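Local structure of vacuolar aminopeptidase 1 (5JGF) at the interface of chains A and B and the interface of chains A and C. The protein removes N-terminal amino acids, preferably neutral or hydrophobic ones, from peptides in the yeast vacuole as a zinc-dependent dodecameric aminopeptidase, and is the major cargo of the cytoplasm-to-vacuole targeting pathway. Coordinates in Å, arbitrary orientation; residue numbers count along the deposited sequence, not the author numbering. Chains: chain A/B/C, Vacuolar aminopeptidase 1.

Contact 1 and contact 3 are neighbouring patches of the two-fold A-B interface, the centres of their C-alpha atoms about 14 Å apart, and they share strand 187-189 of chain A: A:Val187 serves contact 1, while A:Ile188 and A:Gly189 serve contact 3. Contact 2 joins chain A to chain C through helix 383-396 and lies about 53 Å from each of the others, centre to centre. Unlike the A-B interface, the A-C interface does not pair each contact with a twin by exchange of chains. One subunit thus meets different neighbours through separate surfaces, as a closed tetrahedral dodecamer requires, and each contact recurs in the other copies.

Contact 1: the interface of chains A and B. Residues chain A 108, 113, 182-183, 185, 187; chain B 349, 351-352.
With CG anti to its carbonyl carbon (chi1 -61°), B:Asn352 holds its amide out between A:Arg113 and A:Ile185, while A:Arg113 runs straight to CD and bends at chi3 (-61°) to bring its guanidinium alongside. This is part of the two-fold dimer contact of an M18 metallopeptidase, in which a loop of chain B packs against strand 112-113 and the loop leading to strand 187-189 of chain A. An asparagine suits the place because its amide both accepts and donates: OD1 takes a hydrogen bond from NH1 of A:Arg113 at 2.8 Å, and ND2 gives one to the backbone O of A:Ile185, also at 2.8 Å. The first lies almost exactly in the guanidinium plane; the second arrives on a lone pair of the carbonyl. Held at both ends, the amide is unlikely to flip. Water 2 joins ND2 to A:Gln183 O, and water 1 links the backbone O of B:Asn352 to the side-chain NE2 of A:Gln183. B:Pro351, a compact ring with no side-chain polar group to satisfy, packs its CG 3.9 Å from CD of A:Arg113 and its CB 3.9 Å from CB of A:Ala108. A:Val187 meets the same ring with CG2. Water 3 bridges B:Pro351 O, at 2.8 Å, to A:Arg113 NH1.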
# COMPACT_ATOMS: atom_id res chain seq x y z
N ALA A 108 -30.25 7.93 -27.73
CA ALA A 108 -29.32 8.70 -26.92
C ALA A 108 -28.69 9.74 -27.83
O ALA A 108 -27.84 9.42 -28.65
CB ALA A 108 -28.25 7.78 -26.35
N ARG A 113 -29.79 2.33 -30.23
CA ARG A 113 -28.98 1.26 -29.65
C ARG A 113 -29.92 0.15 -29.22
O ARG A 113 -31.11 0.37 -29.01
CB ARG A 113 -28.21 1.77 -28.42
CG ARG A 113 -27.12 2.79 -28.73
CD ARG A 113 -26.40 3.21 -27.45
NE ARG A 113 -27.30 3.85 -26.49
CZ ARG A 113 -26.96 4.19 -25.25
NH1 ARG A 113 -25.73 3.95 -24.81
NH2 ARG A 113 -27.85 4.75 -24.44
N ASP A 182 -22.82 -1.07 -19.51
CA ASP A 182 -22.86 0.35 -19.83
C ASP A 182 -21.98 0.86 -20.95
O ASP A 182 -22.25 1.92 -21.51
CB ASP A 182 -22.54 1.17 -18.57
CG ASP A 182 -23.55 0.96 -17.47
OD1 ASP A 182 -24.74 0.82 -17.79
OD2 ASP A 182 -23.14 0.94 -16.29
N GLN A 183 -20.93 0.12 -21.30
CA GLN A 183 -20.03 0.61 -22.33
C GLN A 183 -20.00 -0.15 -23.65
O GLN A 183 -19.78 0.45 -24.70
CB GLN A 183 -18.62 0.70 -21.74
CG GLN A 183 -18.54 1.61 -20.51
CD GLN A 183 -17.13 1.76 -19.97
OE1 GLN A 183 -16.46 0.77 -19.68
NE2 GLN A 183 -16.69 3.00 -19.81
N ILE A 185 -22.24 -1.39 -25.77
CA ILE A 185 -23.60 -1.44 -26.28
C ILE A 185 -23.61 -1.23 -27.80
O ILE A 185 -23.02 -0.27 -28.30
CB ILE A 185 -24.48 -0.36 -25.61
CG1 ILE A 185 -24.39 -0.50 -24.09
CG2 ILE A 185 -25.93 -0.50 -26.07
CD1 ILE A 185 -25.06 0.64 -23.32
N VAL A 187 -24.54 -0.05 -31.40
CA VAL A 187 -25.19 1.12 -31.98
C VAL A 187 -25.80 0.59 -33.27
O VAL A 187 -25.09 0.01 -34.10
CB VAL A 187 -24.18 2.24 -32.28
CG1 VAL A 187 -24.84 3.35 -33.09
CG2 VAL A 187 -23.62 2.79 -30.98
N TYR B 349 -20.07 12.06 -31.47
CA TYR B 349 -20.54 11.71 -30.15
C TYR B 349 -20.67 10.18 -30.09
O TYR B 349 -21.21 9.58 -31.02
CB TYR B 349 -21.92 12.33 -29.90
CG TYR B 349 -22.53 12.01 -28.56
CD1 TYR B 349 -22.10 12.66 -27.40
CD2 TYR B 349 -23.56 11.07 -28.44
CE1 TYR B 349 -22.67 12.38 -26.16
CE2 TYR B 349 -24.14 10.79 -27.21
CZ TYR B 349 -23.69 11.45 -26.07
OH TYR B 349 -24.26 11.18 -24.85
N PRO B 351 -22.44 7.54 -27.93
CA PRO B 351 -23.46 7.39 -26.89
C PRO B 351 -23.11 6.52 -25.69
O PRO B 351 -23.75 6.62 -24.64
CB PRO B 351 -24.66 6.85 -27.67
CG PRO B 351 -24.02 6.03 -28.74
CD PRO B 351 -22.89 6.93 -29.19
N ASN B 352 -22.10 5.67 -25.83
CA ASN B 352 -21.71 4.79 -24.74
C ASN B 352 -20.71 5.42 -23.78
O ASN B 352 -20.39 4.84 -22.74
CB ASN B 352 -21.15 3.48 -25.30
CG ASN B 352 -22.17 2.73 -26.13
OD1 ASN B 352 -23.37 2.92 -25.96
ND2 ASN B 352 -21.71 1.87 -27.03
O HOH W 1 -18.85 5.07 -20.47
O HOH W 2 -18.98 1.09 -27.21
O HOH W 3 -24.83 5.45 -22.33

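Contact 2: the interface of chains A and C. Residues chain A 383, 386-387, 390, 394, 402; chain C 209, 213, 234-235.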
# COMPACT_ATOMS: atom_id res chain seq x y z
N VAL A 383 -5.48 -43.84 -20.84
CA VAL A 383 -4.40 -44.57 -21.50
C VAL A 383 -4.87 -45.50 -22.62
O VAL A 383 -4.22 -45.60 -23.66
CB VAL A 383 -3.54 -45.37 -20.48
CG1 VAL A 383 -4.36 -46.48 -19.85
CG2 VAL A 383 -2.30 -45.92 -21.16
N THR A 386 -6.08 -43.34 -25.59
CA THR A 386 -4.94 -42.76 -26.28
C THR A 386 -4.35 -43.81 -27.22
O THR A 386 -4.08 -43.53 -28.39
CB THR A 386 -3.86 -42.30 -25.28
OG1 THR A 386 -4.39 -41.30 -24.41
CG2 THR A 386 -2.65 -41.74 -26.01
N ALA A 387 -4.15 -45.02 -26.70
CA ALA A 387 -3.60 -46.10 -27.50
C ALA A 387 -4.50 -46.40 -28.70
O ALA A 387 -4.02 -46.63 -29.81
CB ALA A 387 -3.42 -47.35 -26.64
N GLU A 390 -4.17 -43.72 -31.38
CA GLU A 390 -2.87 -43.80 -32.04
C GLU A 390 -2.81 -45.01 -32.98
O GLU A 390 -2.20 -44.95 -34.04
CB GLU A 390 -1.75 -43.82 -30.99
CG GLU A 390 -1.78 -42.56 -30.12
CD GLU A 390 -0.61 -42.43 -29.15
OE1 GLU A 390 -0.27 -43.41 -28.47
OE2 GLU A 390 -0.04 -41.32 -29.07
N ARG A 394 -2.46 -44.85 -37.02
CA ARG A 394 -1.43 -45.58 -37.73
C ARG A 394 -2.03 -46.38 -38.88
O ARG A 394 -1.43 -46.48 -39.95
CB ARG A 394 -0.68 -46.52 -36.77
CG ARG A 394 0.23 -45.80 -35.77
CD ARG A 394 1.17 -46.76 -35.06
NE ARG A 394 0.47 -47.67 -34.16
CZ ARG A 394 0.26 -47.44 -32.86
NH1 ARG A 394 0.71 -46.32 -32.30
NH2 ARG A 394 -0.39 -48.33 -32.13
N TYR A 402 -0.59 -33.80 -29.67
CA TYR A 402 -0.95 -33.76 -28.26
C TYR A 402 -1.13 -32.34 -27.74
O TYR A 402 -0.48 -31.41 -28.21
CB TYR A 402 0.14 -34.36 -27.38
CG TYR A 402 0.31 -35.86 -27.38
CD1 TYR A 402 -0.61 -36.71 -27.98
CD2 TYR A 402 1.40 -36.43 -26.72
CE1 TYR A 402 -0.45 -38.09 -27.92
CE2 TYR A 402 1.57 -37.80 -26.66
CZ TYR A 402 0.64 -38.63 -27.26
OH TYR A 402 0.82 -39.99 -27.18
N PRO C 209 6.01 -47.33 -30.51
CA PRO C 209 5.26 -46.09 -30.73
C PRO C 209 5.66 -45.07 -29.66
O PRO C 209 5.41 -43.87 -29.81
CB PRO C 209 3.81 -46.53 -30.58
CG PRO C 209 3.84 -47.93 -31.09
CD PRO C 209 5.10 -48.49 -30.47
N LYS C 213 9.19 -40.46 -26.99
CA LYS C 213 8.27 -39.84 -26.04
C LYS C 213 8.71 -40.02 -24.59
O LYS C 213 8.25 -39.31 -23.70
CB LYS C 213 6.86 -40.40 -26.23
CG LYS C 213 6.33 -40.21 -27.65
CD LYS C 213 4.86 -40.54 -27.76
CE LYS C 213 4.39 -40.34 -29.20
NZ LYS C 213 2.92 -40.51 -29.32
N ILE C 234 3.29 -49.97 -26.18
CA ILE C 234 2.31 -49.16 -26.91
C ILE C 234 1.89 -47.87 -26.20
O ILE C 234 1.71 -46.84 -26.85
CB ILE C 234 1.08 -50.03 -27.21
CG1 ILE C 234 1.50 -51.15 -28.16
CG2 ILE C 234 -0.07 -49.19 -27.73
CD1 ILE C 234 2.14 -50.71 -29.43
N GLN C 235 1.75 -47.92 -24.88
CA GLN C 235 1.36 -46.76 -24.09
C GLN C 235 1.57 -47.10 -22.63
O GLN C 235 1.84 -48.25 -22.29
CB GLN C 235 -0.11 -46.41 -24.33
CG GLN C 235 -0.34 -45.20 -25.23
CD GLN C 235 0.45 -43.98 -24.78
OE1 GLN C 235 0.74 -43.82 -23.60
NE2 GLN C 235 0.79 -43.11 -25.73
O HOH W 4 0.39 -45.93 -28.98
O HOH W 5 2.12 -40.77 -25.01
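C:Gln235, at the start of strand 233-242, lies across helix 383-396 of chain A in this contact of the aminopeptidase dodecamer. Its chain bends at chi2 (-51°), which turns the amide toward A:Glu390; NE2 donates a nearly straight hydrogen bond to the carboxylate OE1 at 2.9 Å, meeting its syn side 28° out of the plane. Glutamine is long enough to combine this polar tip with an apolar stem: CB packs on CG2 of A:Val383, and CG lies 4.0 Å from CB of A:Ala387, whose small methyl probably allows this close approach. A:Glu390 uses its other oxygen for C:Lys213, which arrives extended and tip to tip, NZ forming a salt bridge with OE2 at 3.1 Å. The same ammonium donates to the phenol OH of A:Tyr402 at 3.0 Å, and that OH in turn donates to OE2 of A:Glu390, an arrangement likely to favour a charged carboxylate. A:Arg394, the next most buried residue, bends at chi3 and lays one face of its flat guanidinium, off-centre, against the CG of the puckered ring of C:Pro209, with the backbone O of A:Glu390 over the opposite face. Water 4 sits 2.7 Å from both A:Glu390 OE1 and C:Ile234 O.

Contact 3: the interface of chains A and B. Residues chain A 158-160, 188-190; chain B 250-252, 254-255.
The turn that leads from strand 247-249 to strand 255-258 of chain B docks against strand 187-189 of chain A and the loop at A:Pro159. Two backbone hydrogen bonds fix the start of the turn: B:Gly250 N to A:Pro159 O at 2.9 Å, and B:Ile251 N to A:Ile188 O at 3.0 Å. Glycine suits the first position, since its positive phi (99°) is costly for most other residues and it can lie close to A:Val160. Beyond it the two isoleucines cross obliquely, both with CG1 anti to the backbone N, and CG1 of A:Ile188 rests 3.6 Å from CB of B:Ile251; beta-branched aliphatic chains suit this apolar contact. The N-H of A:Phe190 points at ND1 of B:His254, 3.1 Å from N to ND1, but from well above the ring plane, a tilted hydrogen bond if ND1 carries no proton; A:Phe190 O stands over the centre of the same face, 3.4 Å above it. An alanine at B:His254 would probably leave the backbone N-H of A:Phe190 without its tilted acceptor and open a gap beneath its carbonyl. Lacking a side chain, A:Gly189 lets the ring edge of B:Phe255 come close, CE1 3.4 Å from its CA. Water 6 lies 2.9 Å from B:Gly252 N and makes longer contacts with B:His254 N and A:Ile188 O. The patch joins a short strand of one subunit to the connection between two strands of its two-fold mate.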
# COMPACT_ATOMS: atom_id res chain seq x y z
N LEU A 158 -25.58 -7.41 -44.45
CA LEU A 158 -25.77 -6.13 -43.77
C LEU A 158 -25.41 -6.15 -42.29
O LEU A 158 -26.01 -6.88 -41.50
CB LEU A 158 -27.22 -5.65 -43.91
CG LEU A 158 -27.54 -4.34 -43.18
CD1 LEU A 158 -26.80 -3.18 -43.83
CD2 LEU A 158 -29.03 -4.08 -43.19
N PRO A 159 -24.39 -5.36 -41.89
CA PRO A 159 -24.04 -5.34 -40.47
C PRO A 159 -24.93 -4.25 -39.88
O PRO A 159 -24.69 -3.05 -40.08
CB PRO A 159 -22.56 -4.97 -40.49
CG PRO A 159 -22.46 -4.06 -41.68
CD PRO A 159 -23.36 -4.71 -42.71
N VAL A 160 -25.98 -4.67 -39.17
CA VAL A 160 -26.93 -3.72 -38.59
C VAL A 160 -26.41 -2.92 -37.40
O VAL A 160 -26.96 -1.89 -37.06
CB VAL A 160 -28.24 -4.42 -38.16
CG1 VAL A 160 -28.91 -5.08 -39.37
CG2 VAL A 160 -27.97 -5.43 -37.06
N ILE A 188 -27.11 0.78 -33.43
CA ILE A 188 -27.79 0.25 -34.61
C ILE A 188 -28.20 1.29 -35.64
O ILE A 188 -28.52 0.95 -36.78
CB ILE A 188 -29.02 -0.58 -34.16
CG1 ILE A 188 -29.56 -1.41 -35.32
CG2 ILE A 188 -30.10 0.35 -33.61
CD1 ILE A 188 -30.48 -2.53 -34.89
N GLY A 189 -28.19 2.56 -35.26
CA GLY A 189 -28.56 3.58 -36.22
C GLY A 189 -28.62 4.99 -35.68
O GLY A 189 -28.25 5.25 -34.54
N PHE A 190 -29.08 5.90 -36.53
CA PHE A 190 -29.25 7.31 -36.17
C PHE A 190 -30.36 7.80 -37.10
O PHE A 190 -30.09 8.41 -38.13
CB PHE A 190 -27.97 8.10 -36.42
CG PHE A 190 -27.94 9.44 -35.73
CD1 PHE A 190 -27.42 9.56 -34.45
CD2 PHE A 190 -28.51 10.55 -36.34
CE1 PHE A 190 -27.46 10.78 -33.78
CE2 PHE A 190 -28.55 11.78 -35.68
CZ PHE A 190 -28.03 11.89 -34.39
N GLY B 250 -25.62 -0.33 -40.32
CA GLY B 250 -26.71 0.21 -39.54
C GLY B 250 -27.99 -0.36 -40.12
O GLY B 250 -28.08 -0.57 -41.33
N ILE B 251 -28.97 -0.62 -39.27
CA ILE B 251 -30.22 -1.19 -39.75
C ILE B 251 -30.90 -0.31 -40.80
O ILE B 251 -31.69 -0.79 -41.61
CB ILE B 251 -31.19 -1.45 -38.57
CG1 ILE B 251 -32.28 -2.43 -39.00
CG2 ILE B 251 -31.81 -0.13 -38.11
CD1 ILE B 251 -33.11 -2.95 -37.84
N GLY B 252 -30.59 0.99 -40.76
CA GLY B 252 -31.17 1.93 -41.72
C GLY B 252 -30.11 2.46 -42.66
O GLY B 252 -30.34 3.44 -43.39
N HIS B 254 -27.34 4.06 -42.05
CA HIS B 254 -26.94 5.42 -41.67
C HIS B 254 -25.43 5.55 -41.50
O HIS B 254 -24.91 6.67 -41.40
CB HIS B 254 -27.59 5.82 -40.34
CG HIS B 254 -29.09 5.82 -40.38
ND1 HIS B 254 -29.85 5.20 -39.41
CD2 HIS B 254 -29.96 6.39 -41.24
CE1 HIS B 254 -31.13 5.39 -39.68
NE2 HIS B 254 -31.22 6.11 -40.79
N PHE B 255 -24.72 4.43 -41.46
CA PHE B 255 -23.27 4.46 -41.25
C PHE B 255 -22.41 3.87 -42.35
O PHE B 255 -22.87 3.11 -43.19
CB PHE B 255 -22.89 3.74 -39.95
CG PHE B 255 -23.61 4.23 -38.74
CD1 PHE B 255 -24.65 3.49 -38.18
CD2 PHE B 255 -23.25 5.43 -38.14
CE1 PHE B 255 -25.32 3.93 -37.05
CE2 PHE B 255 -23.92 5.89 -37.01
CZ PHE B 255 -24.95 5.14 -36.47
O HOH W 6 -28.82 2.83 -39.43